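Local coordinates for protein FACT complex subunit SPT16 (Ashbya gossypii, PDB 6A8M) that probably acts within the FACT complex as a histone chaperone that destabilises and restores nucleosomes during transcription, this chain being its N-terminal, peptidase-like part, at residues I7-F12 and A90-K95; E13-A18 and D178-A183; P24-S29 and L168-L173; T49-N54 and M369-R374; Y59-T64 and R83-G88. All coordinates share one frame; numbering follows the deposited sequence.

Contact 1 (I7-F12 and A90-K95); sequences IDFSTF and AQMNKK
In the N-terminal lobe, a Met-aromatic contact pins the first turn of helix 9-22 to the last turns of helix 79-95: Met-92 meets Phe-12, with Phe-9 as a second aromatic neighbour. Met-92 sets out with CG anti to the backbone N (chi1 -167°) and stays straight until its last torsion, where a bend brings the methyl to the two rings. That methyl, CE, sits at the rim of both and near their planes, 3.3 Å from Phe-12 CD2 and 3.5 Å from Phe-9 CD1. The sulfur SD also lies at the edge of the Phe-12 ring, 5.2 Å from its centroid. Replacing Phe-12 by a serine would take away this ring edge and would probably open a gap in which the Met-92 methyl could turn. The helix that carries both rings begins at an N-cap, Asp-8, whose OD1 accepts from Thr-11 N at 3.3 Å in a nearly straight bond (171°) from above the carboxylate plane. The same OD1 takes Ser-10 OG at 3.0 Å on its syn lone pair. Ile-102 of the edge strand 101-106 touches both Phe-12 and Met-92.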
# COMPACT_ATOMS: atom_id res chain seq x y z
N ILE A 7 10.22 3.64 -19.24
CA ILE A 7 9.25 4.48 -18.56
C ILE A 7 8.06 4.73 -19.49
O ILE A 7 8.23 5.04 -20.67
CB ILE A 7 9.90 5.80 -18.11
CG1 ILE A 7 10.74 5.53 -16.86
CG2 ILE A 7 8.85 6.85 -17.82
CD1 ILE A 7 12.12 6.10 -16.94
N ASP A 8 6.86 4.52 -18.96
CA ASP A 8 5.61 4.83 -19.65
C ASP A 8 5.42 6.34 -19.59
O ASP A 8 5.04 6.89 -18.56
CB ASP A 8 4.46 4.08 -18.98
CG ASP A 8 3.10 4.40 -19.59
OD1 ASP A 8 3.02 5.25 -20.50
OD2 ASP A 8 2.10 3.79 -19.13
N PHE A 9 5.68 7.02 -20.71
CA PHE A 9 5.69 8.48 -20.69
C PHE A 9 4.31 9.11 -20.86
O PHE A 9 4.14 10.28 -20.51
CB PHE A 9 6.66 9.01 -21.75
CG PHE A 9 7.96 9.46 -21.15
CD1 PHE A 9 8.07 10.73 -20.61
CD2 PHE A 9 9.04 8.59 -21.07
CE1 PHE A 9 9.25 11.15 -20.01
CE2 PHE A 9 10.23 9.00 -20.48
CZ PHE A 9 10.33 10.28 -19.95
N SER A 10 3.30 8.40 -21.37
CA SER A 10 1.97 9.01 -21.32
C SER A 10 1.47 9.01 -19.89
O SER A 10 0.85 9.98 -19.44
CB SER A 10 1.00 8.28 -22.25
OG SER A 10 0.92 6.90 -21.96
N THR A 11 1.78 7.95 -19.15
CA THR A 11 1.44 7.88 -17.73
C THR A 11 2.23 8.91 -16.93
O THR A 11 1.67 9.61 -16.07
CB THR A 11 1.72 6.46 -17.26
OG1 THR A 11 0.80 5.55 -17.90
CG2 THR A 11 1.56 6.36 -15.81
N PHE A 12 3.53 9.04 -17.22
CA PHE A 12 4.36 10.05 -16.57
C PHE A 12 3.80 11.44 -16.79
O PHE A 12 3.67 12.22 -15.85
CB PHE A 12 5.80 9.96 -17.10
CG PHE A 12 6.69 11.06 -16.61
CD1 PHE A 12 7.33 10.97 -15.39
CD2 PHE A 12 6.93 12.19 -17.40
CE1 PHE A 12 8.17 11.99 -14.93
CE2 PHE A 12 7.76 13.21 -16.96
CZ PHE A 12 8.39 13.11 -15.72
N ALA A 90 11.95 15.40 -23.83
CA ALA A 90 12.04 16.30 -24.97
C ALA A 90 10.73 16.34 -25.73
O ALA A 90 10.29 17.40 -26.17
CB ALA A 90 13.19 15.89 -25.89
N GLN A 91 10.09 15.17 -25.89
CA GLN A 91 8.80 15.11 -26.57
C GLN A 91 7.73 15.84 -25.78
O GLN A 91 6.93 16.59 -26.35
CB GLN A 91 8.41 13.65 -26.80
CG GLN A 91 6.97 13.43 -27.22
CD GLN A 91 6.72 12.02 -27.73
OE1 GLN A 91 7.67 11.24 -27.92
NE2 GLN A 91 5.45 11.67 -27.95
N MET A 92 7.68 15.61 -24.46
CA MET A 92 6.73 16.32 -23.62
C MET A 92 6.97 17.82 -23.68
O MET A 92 6.03 18.61 -23.82
CB MET A 92 6.82 15.80 -22.19
CG MET A 92 5.68 16.23 -21.28
SD MET A 92 5.72 15.35 -19.71
CE MET A 92 6.45 13.82 -20.23
N ASN A 93 8.24 18.24 -23.60
CA ASN A 93 8.55 19.66 -23.64
C ASN A 93 8.09 20.31 -24.94
O ASN A 93 7.61 21.45 -24.94
CB ASN A 93 10.04 19.89 -23.45
CG ASN A 93 10.46 19.85 -22.01
OD1 ASN A 93 9.61 19.86 -21.11
ND2 ASN A 93 11.77 19.82 -21.77
N LYS A 94 8.25 19.60 -26.06
CA LYS A 94 7.83 20.19 -27.33
C LYS A 94 6.33 20.42 -27.34
O LYS A 94 5.86 21.47 -27.81
CB LYS A 94 8.26 19.30 -28.49
CG LYS A 94 7.74 19.78 -29.84
CD LYS A 94 8.20 21.20 -30.17
CE LYS A 94 9.66 21.24 -30.63
NZ LYS A 94 10.07 22.61 -31.07
N LYS A 95 5.57 19.48 -26.79
CA LYS A 95 4.11 19.64 -26.76
C LYS A 95 3.69 20.77 -25.83
O LYS A 95 2.81 21.56 -26.16
CB LYS A 95 3.45 18.34 -26.34
CG LYS A 95 1.95 18.46 -26.26
CD LYS A 95 1.28 17.11 -26.35
CE LYS A 95 1.47 16.34 -25.09
NZ LYS A 95 0.29 15.44 -24.85

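Contact 2 (E13-A18 and D178-A183); sequences ENRLLA and DEKEQA
Arg-15 carries this contact, reaching from helix 9-22 to the carboxylates at the start of helix 179-208. Its side chain is extended from CG to NE, and each nitrogen of the guanidinium finds an acceptor. NH2 donates to Asp-178 OD2 at 2.8 Å (163°), the oxygen lying in the guanidinium plane while the donor stands above the plane of the carboxylate. NE donates to a water at 2.9 Å, and this water in turn donates to Asp-178 OD2 at 2.6 Å, so the one oxygen is gripped twice. NH1 turns to Trp-55 O. Glu-181 comes over a face instead: its OE1 is 3.6 Å from Arg-15 NH2, a pairing of charges to which no N-H points, and OE1 has its hydrogen bond with Tyr-298 OH. The remaining oxygens close a capping box, in which Glu-181 N donates to Asp-178 OD1 at 2.9 Å and Asp-178 N donates to Glu-181 OE2, also at 2.9 Å, on the anti lone pair. An alanine in place of Asp-178 would probably leave Arg-15 NH2 and Glu-181 N without their acceptors and uncap the helix. Lys-180 flanks the cluster, its NZ paired with Asp-8. Helix 48-57 adjoins the cluster, Leu-56 touching Arg-15 and Trp-55 touching Glu-181, while strand 298-308 supplies Tyr-298.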
# COMPACT_ATOMS: atom_id res chain seq x y z
N GLU A 13 3.45 11.77 -18.05
CA GLU A 13 2.92 13.09 -18.36
C GLU A 13 1.62 13.37 -17.62
O GLU A 13 1.46 14.42 -16.98
CB GLU A 13 2.73 13.22 -19.88
CG GLU A 13 2.17 14.56 -20.29
CD GLU A 13 1.97 14.70 -21.79
OE1 GLU A 13 2.77 14.16 -22.58
OE2 GLU A 13 1.01 15.39 -22.17
N ASN A 14 0.66 12.44 -17.69
CA ASN A 14 -0.64 12.67 -17.06
C ASN A 14 -0.52 12.83 -15.55
O ASN A 14 -1.18 13.69 -14.95
CB ASN A 14 -1.59 11.53 -17.40
CG ASN A 14 -2.06 11.57 -18.83
OD1 ASN A 14 -2.02 12.63 -19.47
ND2 ASN A 14 -2.50 10.43 -19.34
N ARG A 15 0.35 12.04 -14.93
CA ARG A 15 0.45 12.06 -13.47
C ARG A 15 1.25 13.27 -12.99
O ARG A 15 0.89 13.90 -11.98
CB ARG A 15 1.06 10.75 -12.97
CG ARG A 15 0.15 9.55 -13.28
CD ARG A 15 0.68 8.23 -12.78
NE ARG A 15 -0.19 7.10 -13.16
CZ ARG A 15 0.14 5.82 -13.02
NH1 ARG A 15 1.32 5.48 -12.53
NH2 ARG A 15 -0.70 4.86 -13.43
N LEU A 16 2.33 13.60 -13.70
CA LEU A 16 3.09 14.80 -13.37
C LEU A 16 2.25 16.06 -13.55
O LEU A 16 2.28 16.95 -12.70
CB LEU A 16 4.35 14.89 -14.22
CG LEU A 16 5.22 16.11 -13.88
CD1 LEU A 16 5.63 16.05 -12.40
CD2 LEU A 16 6.46 16.18 -14.76
N LEU A 17 1.47 16.13 -14.64
CA LEU A 17 0.60 17.29 -14.84
C LEU A 17 -0.52 17.33 -13.80
O LEU A 17 -0.88 18.41 -13.32
CB LEU A 17 0.04 17.31 -16.25
CG LEU A 17 1.08 17.58 -17.34
CD1 LEU A 17 0.40 17.70 -18.68
CD2 LEU A 17 1.87 18.83 -17.02
N ALA A 18 -1.06 16.17 -13.42
CA ALA A 18 -2.05 16.15 -12.33
C ALA A 18 -1.46 16.70 -11.04
O ALA A 18 -2.12 17.46 -10.33
CB ALA A 18 -2.58 14.74 -12.11
N ASP A 178 -5.95 4.15 -12.23
CA ASP A 178 -6.31 4.16 -13.64
C ASP A 178 -6.41 2.73 -14.13
O ASP A 178 -6.27 1.78 -13.36
CB ASP A 178 -5.34 5.03 -14.46
CG ASP A 178 -3.94 4.44 -14.60
OD1 ASP A 178 -3.73 3.24 -14.37
OD2 ASP A 178 -3.03 5.21 -14.99
N GLU A 179 -6.67 2.57 -15.42
CA GLU A 179 -6.90 1.24 -15.99
C GLU A 179 -5.72 0.31 -15.73
O GLU A 179 -5.90 -0.85 -15.33
CB GLU A 179 -7.14 1.37 -17.49
CG GLU A 179 -8.48 0.89 -17.96
CD GLU A 179 -8.56 0.88 -19.48
OE1 GLU A 179 -8.69 -0.22 -20.06
OE2 GLU A 179 -8.47 1.96 -20.10
N LYS A 180 -4.50 0.81 -15.97
CA LYS A 180 -3.31 -0.02 -15.82
C LYS A 180 -3.12 -0.41 -14.36
O LYS A 180 -2.82 -1.57 -14.05
CB LYS A 180 -2.10 0.75 -16.35
CG LYS A 180 -0.81 -0.02 -16.28
CD LYS A 180 0.38 0.77 -16.85
CE LYS A 180 0.66 2.05 -16.07
NZ LYS A 180 1.98 2.68 -16.46
N GLU A 181 -3.29 0.56 -13.46
CA GLU A 181 -3.10 0.28 -12.04
C GLU A 181 -4.10 -0.74 -11.55
O GLU A 181 -3.76 -1.59 -10.71
CB GLU A 181 -3.25 1.57 -11.25
CG GLU A 181 -2.19 2.61 -11.62
CD GLU A 181 -2.35 3.91 -10.83
OE1 GLU A 181 -1.48 4.23 -10.01
OE2 GLU A 181 -3.37 4.59 -11.03
N GLN A 182 -5.35 -0.65 -12.01
CA GLN A 182 -6.34 -1.63 -11.58
C GLN A 182 -5.94 -3.03 -12.03
O GLN A 182 -6.11 -4.00 -11.28
CB GLN A 182 -7.73 -1.23 -12.09
CG GLN A 182 -8.28 0.06 -11.43
CD GLN A 182 -9.72 0.28 -11.77
OE1 GLN A 182 -10.48 -0.68 -11.94
NE2 GLN A 182 -10.13 1.55 -11.86
N ALA A 183 -5.33 -3.15 -13.21
CA ALA A 183 -4.85 -4.46 -13.67
C ALA A 183 -3.73 -4.97 -12.77
O ALA A 183 -3.74 -6.13 -12.35
CB ALA A 183 -4.37 -4.37 -15.13
O HOH W 1 -2.61 7.78 -14.67

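Contact 3 (P24-S29 and L168-L173); sequences PSFDGS and LGLSSL
Phe-26 and Gly-169 approach until their CA atoms are 5.3 Å apart, a loop meeting the first turns of helix 167-174. On the loop side the chain leaves a short 3-10 segment and enters a type II beta turn from Phe-26 to Ser-29, closed by Ser-29 N donating to Phe-26 O at 2.9 Å. Gly-28 takes the third position of that turn with a positive phi of 85°, where a side chain would collide with the carbonyl oxygen of Asp-27. The helix side presents bare backbone. With Phe-26 CG anti to the carbonyl carbon (chi1 -72°), the ring is laid flat on it, and Gly-169 CA stands over the ring centre, 3.5 Å from the centroid, in a CH-pi contact. Toward the ring's far end CZ is 3.4 Å from Gly-169 C. Any CB on Gly-169 would fall 2.4 Å from Phe-26 CG, so this close approach depends on the glycine. The loop connects helix 9-22 to strand 32-37, and the helix follows strand 162-165, one of the two edge strands of the six-stranded sheet. Beside the ring, Asp-27 OD2 lies 3.4 Å from Leu-168 CD2, a carboxylate oxygen against a methyl. More loosely, Phe-26 CE2 is 4.5 Å from Leu-170 CD2, and Leu-170 in turn rests on Leu-19 of helix 9-22.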
# COMPACT_ATOMS: atom_id res chain seq x y z
N PRO A 24 -0.88 23.36 -5.62
CA PRO A 24 -1.01 24.68 -4.97
C PRO A 24 -2.21 24.77 -4.03
O PRO A 24 -2.18 25.61 -3.12
CB PRO A 24 -1.13 25.65 -6.15
CG PRO A 24 -0.43 24.94 -7.29
CD PRO A 24 -0.87 23.50 -7.09
N SER A 25 -3.24 23.95 -4.22
CA SER A 25 -4.39 23.91 -3.33
C SER A 25 -4.29 22.82 -2.26
O SER A 25 -5.26 22.60 -1.51
CB SER A 25 -5.68 23.72 -4.13
OG SER A 25 -5.71 22.45 -4.73
N PHE A 26 -3.16 22.11 -2.18
CA PHE A 26 -2.87 21.34 -0.97
C PHE A 26 -2.98 22.24 0.25
O PHE A 26 -2.74 23.45 0.18
CB PHE A 26 -1.47 20.73 -1.01
CG PHE A 26 -1.32 19.59 -1.98
CD1 PHE A 26 -2.41 19.08 -2.67
CD2 PHE A 26 -0.07 19.02 -2.20
CE1 PHE A 26 -2.26 18.01 -3.56
CE2 PHE A 26 0.09 17.96 -3.09
CZ PHE A 26 -1.00 17.45 -3.76
N ASP A 27 -3.35 21.65 1.38
CA ASP A 27 -3.33 22.37 2.65
C ASP A 27 -1.99 23.08 2.81
O ASP A 27 -0.93 22.53 2.48
CB ASP A 27 -3.54 21.40 3.82
CG ASP A 27 -4.95 20.83 3.87
OD1 ASP A 27 -5.84 21.34 3.14
OD2 ASP A 27 -5.17 19.88 4.66
N GLY A 28 -2.04 24.31 3.29
CA GLY A 28 -0.83 25.09 3.46
C GLY A 28 -0.38 25.85 2.22
O GLY A 28 0.60 26.59 2.31
N SER A 29 -1.06 25.67 1.09
CA SER A 29 -0.79 26.42 -0.14
C SER A 29 0.70 26.46 -0.50
O SER A 29 1.30 27.54 -0.54
CB SER A 29 -1.34 27.83 -0.03
OG SER A 29 -2.74 27.83 0.22
N LEU A 168 -1.34 14.53 2.95
CA LEU A 168 -2.76 14.45 2.62
C LEU A 168 -2.98 14.74 1.14
O LEU A 168 -3.78 14.07 0.48
CB LEU A 168 -3.58 15.41 3.48
CG LEU A 168 -5.08 15.56 3.14
CD1 LEU A 168 -5.83 14.24 3.32
CD2 LEU A 168 -5.74 16.64 3.99
N GLY A 169 -2.27 15.74 0.62
CA GLY A 169 -2.43 16.09 -0.78
C GLY A 169 -2.01 14.96 -1.71
O GLY A 169 -2.71 14.65 -2.68
N LEU A 170 -0.87 14.34 -1.44
CA LEU A 170 -0.44 13.22 -2.28
C LEU A 170 -1.42 12.06 -2.18
O LEU A 170 -1.73 11.42 -3.19
CB LEU A 170 0.97 12.79 -1.89
CG LEU A 170 2.08 13.81 -2.23
CD1 LEU A 170 3.42 13.42 -1.63
CD2 LEU A 170 2.21 14.05 -3.72
N SER A 171 -1.91 11.77 -0.98
CA SER A 171 -2.86 10.66 -0.82
C SER A 171 -4.09 10.87 -1.70
O SER A 171 -4.54 9.94 -2.38
CB SER A 171 -3.26 10.53 0.65
OG SER A 171 -4.41 9.72 0.79
N SER A 172 -4.66 12.08 -1.68
CA SER A 172 -5.81 12.38 -2.53
C SER A 172 -5.46 12.28 -4.01
O SER A 172 -6.26 11.81 -4.82
CB SER A 172 -6.35 13.78 -2.22
OG SER A 172 -6.66 13.88 -0.84
N LEU A 173 -4.27 12.74 -4.39
CA LEU A 173 -3.87 12.71 -5.79
C LEU A 173 -3.71 11.28 -6.30
O LEU A 173 -4.06 10.99 -7.45
CB LEU A 173 -2.57 13.50 -5.96
CG LEU A 173 -1.87 13.52 -7.31
CD1 LEU A 173 -2.55 14.52 -8.22
CD2 LEU A 173 -0.41 13.87 -7.08

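Contact 4 (T49-N54 and M369-R374); sequences TTILHN and MGLEFR
Asn-54 ND2 donates to a water at 2.8 Å, and through this water the helix 48-57 reaches Leu-371 O on the facing loop. The second half of the bridge is weak, the water standing 3.3 Å from Leu-371 O, since other acceptors compete for the water's protons. The rest of the contact is apolar. Ile-51 points at the loop and divides its two branches between neighbouring residues. CG2, anti to the backbone N, meets Leu-371 CB at 3.8 Å, the two side chains sliding past each other in opposite directions. The longer branch has CG1 anti to the carbonyl carbon (chi1 -65°) and carries CD1 across to Glu-372, where it lies 3.6 Å from CB and follows the extended chain as far as the carboxylate, so the aliphatic part of a charged residue serves as packing surface. Leu-371 uses both methyls: its CD2 is 4.0 Å from Asn-54 CB, and its CD1 is 4.0 Å from Ile-51 O. Within the loop, Gly-370 N donates to Glu-372 O at 2.9 Å, a tight backbone fold with Leu-371 between its ends, its side chain directed toward the helix. Backbone bonds of Gly-370 with Cys-299 and of Met-369 with Cys-394 tie this loop to the adjoining strands. The arrangement is an interlobe seam, a helix of the N-terminal lobe resting on a loop of the M24-type domain, whose family is known for the pita-bread fold.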
# COMPACT_ATOMS: atom_id res chain seq x y z
N THR A 49 8.32 9.69 -0.94
CA THR A 49 9.11 10.02 -2.13
C THR A 49 9.29 8.80 -3.01
O THR A 49 9.21 8.91 -4.25
CB THR A 49 10.45 10.61 -1.72
OG1 THR A 49 10.22 11.78 -0.93
CG2 THR A 49 11.24 10.99 -2.94
N THR A 50 9.50 7.64 -2.40
CA THR A 50 9.58 6.40 -3.17
C THR A 50 8.26 6.10 -3.85
O THR A 50 8.23 5.70 -5.02
CB THR A 50 9.98 5.24 -2.26
OG1 THR A 50 11.27 5.50 -1.71
CG2 THR A 50 10.00 3.90 -3.04
N ILE A 51 7.14 6.28 -3.13
CA ILE A 51 5.83 6.09 -3.76
C ILE A 51 5.69 7.03 -4.95
O ILE A 51 5.28 6.62 -6.04
CB ILE A 51 4.71 6.30 -2.73
CG1 ILE A 51 4.78 5.22 -1.65
CG2 ILE A 51 3.34 6.25 -3.40
CD1 ILE A 51 3.88 5.54 -0.45
N LEU A 52 6.07 8.30 -4.77
CA LEU A 52 5.97 9.27 -5.85
C LEU A 52 6.77 8.81 -7.07
O LEU A 52 6.27 8.89 -8.21
CB LEU A 52 6.45 10.64 -5.36
CG LEU A 52 6.40 11.75 -6.43
CD1 LEU A 52 4.96 12.13 -6.78
CD2 LEU A 52 7.15 12.92 -5.86
N HIS A 53 7.98 8.28 -6.86
CA HIS A 53 8.76 7.76 -7.99
C HIS A 53 8.03 6.62 -8.67
O HIS A 53 7.95 6.57 -9.90
CB HIS A 53 10.14 7.30 -7.55
CG HIS A 53 11.09 8.43 -7.32
ND1 HIS A 53 12.44 8.33 -7.59
CD2 HIS A 53 10.89 9.68 -6.84
CE1 HIS A 53 13.03 9.48 -7.30
NE2 HIS A 53 12.11 10.31 -6.82
N ASN A 54 7.50 5.69 -7.87
CA ASN A 54 6.80 4.55 -8.45
C ASN A 54 5.60 5.01 -9.25
O ASN A 54 5.31 4.47 -10.32
CB ASN A 54 6.39 3.58 -7.36
CG ASN A 54 7.56 2.80 -6.80
OD1 ASN A 54 8.57 2.62 -7.49
ND2 ASN A 54 7.43 2.31 -5.58
N MET A 369 -5.61 1.43 -0.30
CA MET A 369 -4.40 0.66 -0.58
C MET A 369 -4.01 0.88 -2.04
O MET A 369 -4.87 1.15 -2.88
CB MET A 369 -4.64 -0.84 -0.28
CG MET A 369 -3.44 -1.77 -0.50
SD MET A 369 -3.82 -3.41 0.15
CE MET A 369 -5.29 -3.77 -0.81
N GLY A 370 -2.72 0.78 -2.32
CA GLY A 370 -2.24 0.93 -3.69
C GLY A 370 -0.74 0.77 -3.73
O GLY A 370 -0.21 -0.27 -3.30
N LEU A 371 -0.03 1.80 -4.21
CA LEU A 371 1.43 1.82 -4.08
C LEU A 371 1.85 1.84 -2.63
O LEU A 371 2.91 1.30 -2.27
CB LEU A 371 2.00 3.03 -4.83
CG LEU A 371 1.83 3.01 -6.35
CD1 LEU A 371 2.16 4.36 -6.99
CD2 LEU A 371 2.73 1.93 -6.96
N GLU A 372 1.05 2.46 -1.77
CA GLU A 372 1.23 2.41 -0.32
C GLU A 372 0.35 1.30 0.23
O GLU A 372 -0.85 1.25 -0.09
CB GLU A 372 0.86 3.76 0.31
CG GLU A 372 1.27 3.94 1.76
CD GLU A 372 1.14 5.40 2.19
OE1 GLU A 372 1.76 5.78 3.19
OE2 GLU A 372 0.42 6.15 1.51
N PHE A 373 0.93 0.41 1.04
CA PHE A 373 0.14 -0.70 1.57
C PHE A 373 -1.01 -0.21 2.44
O PHE A 373 -2.15 -0.68 2.31
CB PHE A 373 1.00 -1.68 2.37
CG PHE A 373 0.21 -2.81 2.90
CD1 PHE A 373 -0.24 -3.79 2.03
CD2 PHE A 373 -0.17 -2.86 4.24
CE1 PHE A 373 -1.02 -4.83 2.49
CE2 PHE A 373 -0.96 -3.91 4.69
CZ PHE A 373 -1.38 -4.89 3.81
N ARG A 374 -0.73 0.76 3.31
CA ARG A 374 -1.75 1.35 4.18
C ARG A 374 -1.64 2.86 4.11
O ARG A 374 -0.65 3.45 4.54
CB ARG A 374 -1.60 0.86 5.62
CG ARG A 374 -2.71 1.39 6.56
CD ARG A 374 -2.46 0.97 7.99
NE ARG A 374 -3.59 1.30 8.86
CZ ARG A 374 -4.68 0.53 8.98
NH1 ARG A 374 -4.81 -0.59 8.28
NH2 ARG A 374 -5.67 0.91 9.81
O HOH W 2 5.84 2.53 -3.32

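Contact 5 (Y59-T64 and R83-G88); sequences YEFPTT and RYLEEG
Phe-61 and Leu-85 are brought together by similar first torsions, CG anti to the carbonyl carbon in each (chi1 -86° and -56°), which send the two side chains past one another in opposite directions. Phe-61 CE2 meets Leu-85 CD1 at 4.0 Å and Leu-85 CG at 4.1 Å, so one corner of the ring rests on the branched end of the leucine. The adjoining ring atom, CZ, lies 4.3 Å from Tyr-84 CB, which sits at the ring edge near its plane. The packing is therefore aliphatic against aromatic, and Tyr-84 joins in through its CB. Beyond Phe-61 the loop runs into strand 64-68 through a local hydrogen bond: Thr-64 OG1 donates to Pro-62 O at 2.8 Å, from well above the carbonyl plane, and OG1 is also hydrogen-bonded to Thr-77 OG1. Thr-63, with a positive phi of 53°, and Thr-64 together face Leu-37 in a G1 beta bulge. On the other side, helix 79-95 is kinked where the N atoms of Glu-87 and Gly-88 lack bonds to the preceding turn. Helix 48-57 is tied in from both partners, His-53 ND1 bonding Phe-61 N and Leu-57 touching Leu-85, while Ile-7, ahead of helix 9-22, packs on both Phe-61 and Tyr-84.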
# COMPACT_ATOMS: atom_id res chain seq x y z
N TYR A 59 9.34 3.26 -11.29
CA TYR A 59 10.57 2.76 -10.70
C TYR A 59 11.07 3.79 -9.72
O TYR A 59 10.82 4.99 -9.88
CB TYR A 59 11.68 2.54 -11.73
CG TYR A 59 11.30 1.57 -12.81
CD1 TYR A 59 11.52 0.22 -12.63
CD2 TYR A 59 10.70 2.00 -13.97
CE1 TYR A 59 11.17 -0.69 -13.60
CE2 TYR A 59 10.33 1.09 -14.96
CZ TYR A 59 10.58 -0.26 -14.76
OH TYR A 59 10.24 -1.21 -15.71
N GLU A 60 11.78 3.32 -8.70
CA GLU A 60 12.49 4.23 -7.81
C GLU A 60 13.80 4.65 -8.47
O GLU A 60 14.54 3.81 -9.00
CB GLU A 60 12.72 3.56 -6.45
CG GLU A 60 13.36 4.46 -5.42
CD GLU A 60 13.72 3.76 -4.12
OE1 GLU A 60 14.56 2.83 -4.13
OE2 GLU A 60 13.19 4.17 -3.08
N PHE A 61 14.08 5.96 -8.49
CA PHE A 61 15.33 6.49 -9.02
C PHE A 61 16.16 6.98 -7.85
O PHE A 61 15.92 8.09 -7.33
CB PHE A 61 15.08 7.64 -10.02
CG PHE A 61 14.83 7.20 -11.45
CD1 PHE A 61 14.04 6.10 -11.74
CD2 PHE A 61 15.34 7.94 -12.50
CE1 PHE A 61 13.81 5.72 -13.08
CE2 PHE A 61 15.11 7.58 -13.83
CZ PHE A 61 14.35 6.47 -14.12
N PRO A 62 17.11 6.20 -7.36
CA PRO A 62 17.91 6.66 -6.22
C PRO A 62 18.73 7.89 -6.58
O PRO A 62 18.96 8.20 -7.76
CB PRO A 62 18.81 5.47 -5.91
CG PRO A 62 18.03 4.30 -6.39
CD PRO A 62 17.38 4.78 -7.66
N THR A 63 19.16 8.60 -5.54
CA THR A 63 20.08 9.73 -5.68
C THR A 63 19.55 10.74 -6.71
O THR A 63 20.23 11.09 -7.67
CB THR A 63 21.47 9.22 -6.07
OG1 THR A 63 21.80 8.11 -5.22
CG2 THR A 63 22.50 10.28 -5.88
N THR A 64 18.31 11.16 -6.52
CA THR A 64 17.57 11.94 -7.50
C THR A 64 16.71 12.96 -6.77
O THR A 64 16.09 12.64 -5.76
CB THR A 64 16.67 11.05 -8.36
OG1 THR A 64 17.50 10.20 -9.16
CG2 THR A 64 15.76 11.86 -9.27
N ARG A 83 19.35 9.02 -19.29
CA ARG A 83 19.13 8.30 -20.54
C ARG A 83 17.72 7.69 -20.62
O ARG A 83 17.15 7.62 -21.71
CB ARG A 83 20.19 7.20 -20.71
N TYR A 84 17.16 7.26 -19.48
CA TYR A 84 15.81 6.72 -19.50
C TYR A 84 14.76 7.80 -19.71
O TYR A 84 13.63 7.48 -20.10
CB TYR A 84 15.50 5.99 -18.19
CG TYR A 84 16.38 4.79 -17.92
CD1 TYR A 84 16.33 3.67 -18.73
CD2 TYR A 84 17.24 4.78 -16.82
CE1 TYR A 84 17.13 2.57 -18.47
CE2 TYR A 84 18.04 3.69 -16.55
CZ TYR A 84 17.98 2.59 -17.38
OH TYR A 84 18.78 1.50 -17.11
N LEU A 85 15.12 9.06 -19.46
CA LEU A 85 14.17 10.17 -19.45
C LEU A 85 14.28 11.12 -20.63
O LEU A 85 13.29 11.77 -20.96
CB LEU A 85 14.34 10.99 -18.16
CG LEU A 85 14.21 10.22 -16.84
CD1 LEU A 85 14.53 11.14 -15.66
CD2 LEU A 85 12.81 9.62 -16.72
N GLU A 86 15.44 11.23 -21.28
CA GLU A 86 15.68 12.41 -22.12
C GLU A 86 14.75 12.44 -23.33
O GLU A 86 14.25 13.52 -23.70
CB GLU A 86 17.14 12.47 -22.56
CG GLU A 86 17.64 11.21 -23.21
CD GLU A 86 19.14 11.21 -23.39
OE1 GLU A 86 19.65 10.29 -24.06
OE2 GLU A 86 19.81 12.12 -22.84
N GLU A 87 14.50 11.30 -23.97
CA GLU A 87 13.65 11.32 -25.16
C GLU A 87 12.21 11.67 -24.81
O GLU A 87 11.58 12.48 -25.50
CB GLU A 87 13.72 9.99 -25.89
CG GLU A 87 12.75 9.93 -27.03
CD GLU A 87 13.03 8.79 -27.97
OE1 GLU A 87 12.12 8.48 -28.78
OE2 GLU A 87 14.15 8.22 -27.91
N GLY A 88 11.66 11.08 -23.75
CA GLY A 88 10.28 11.36 -23.40
C GLY A 88 10.08 12.78 -22.90
O GLY A 88 9.06 13.41 -23.18

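Contacts 1, 2 and 3 draw on helix 9-22 or the loop after it. Contacts 1 and 5 share helix 79-95, with centres 12 Å apart, and contact 5 is nested within the loop closed by contact 1. The segments of contacts 1 and 2 alternate along the chain, and contact 3 is nested inside contact 2. Contacts 1 and 2 are joined by the salt bridges Lys-95 to Glu-13 and Asp-8 to Lys-180, while contacts 4 and 5 touch through Thr-50 and Glu-60, probably hydrogen-bonded. Contacts 3 and 5 lie about 25 Å apart between centres. Contact 4 lies nearest the centre of the chain and spans both lobes, so the set runs from N-lobe packing to the interlobe seam.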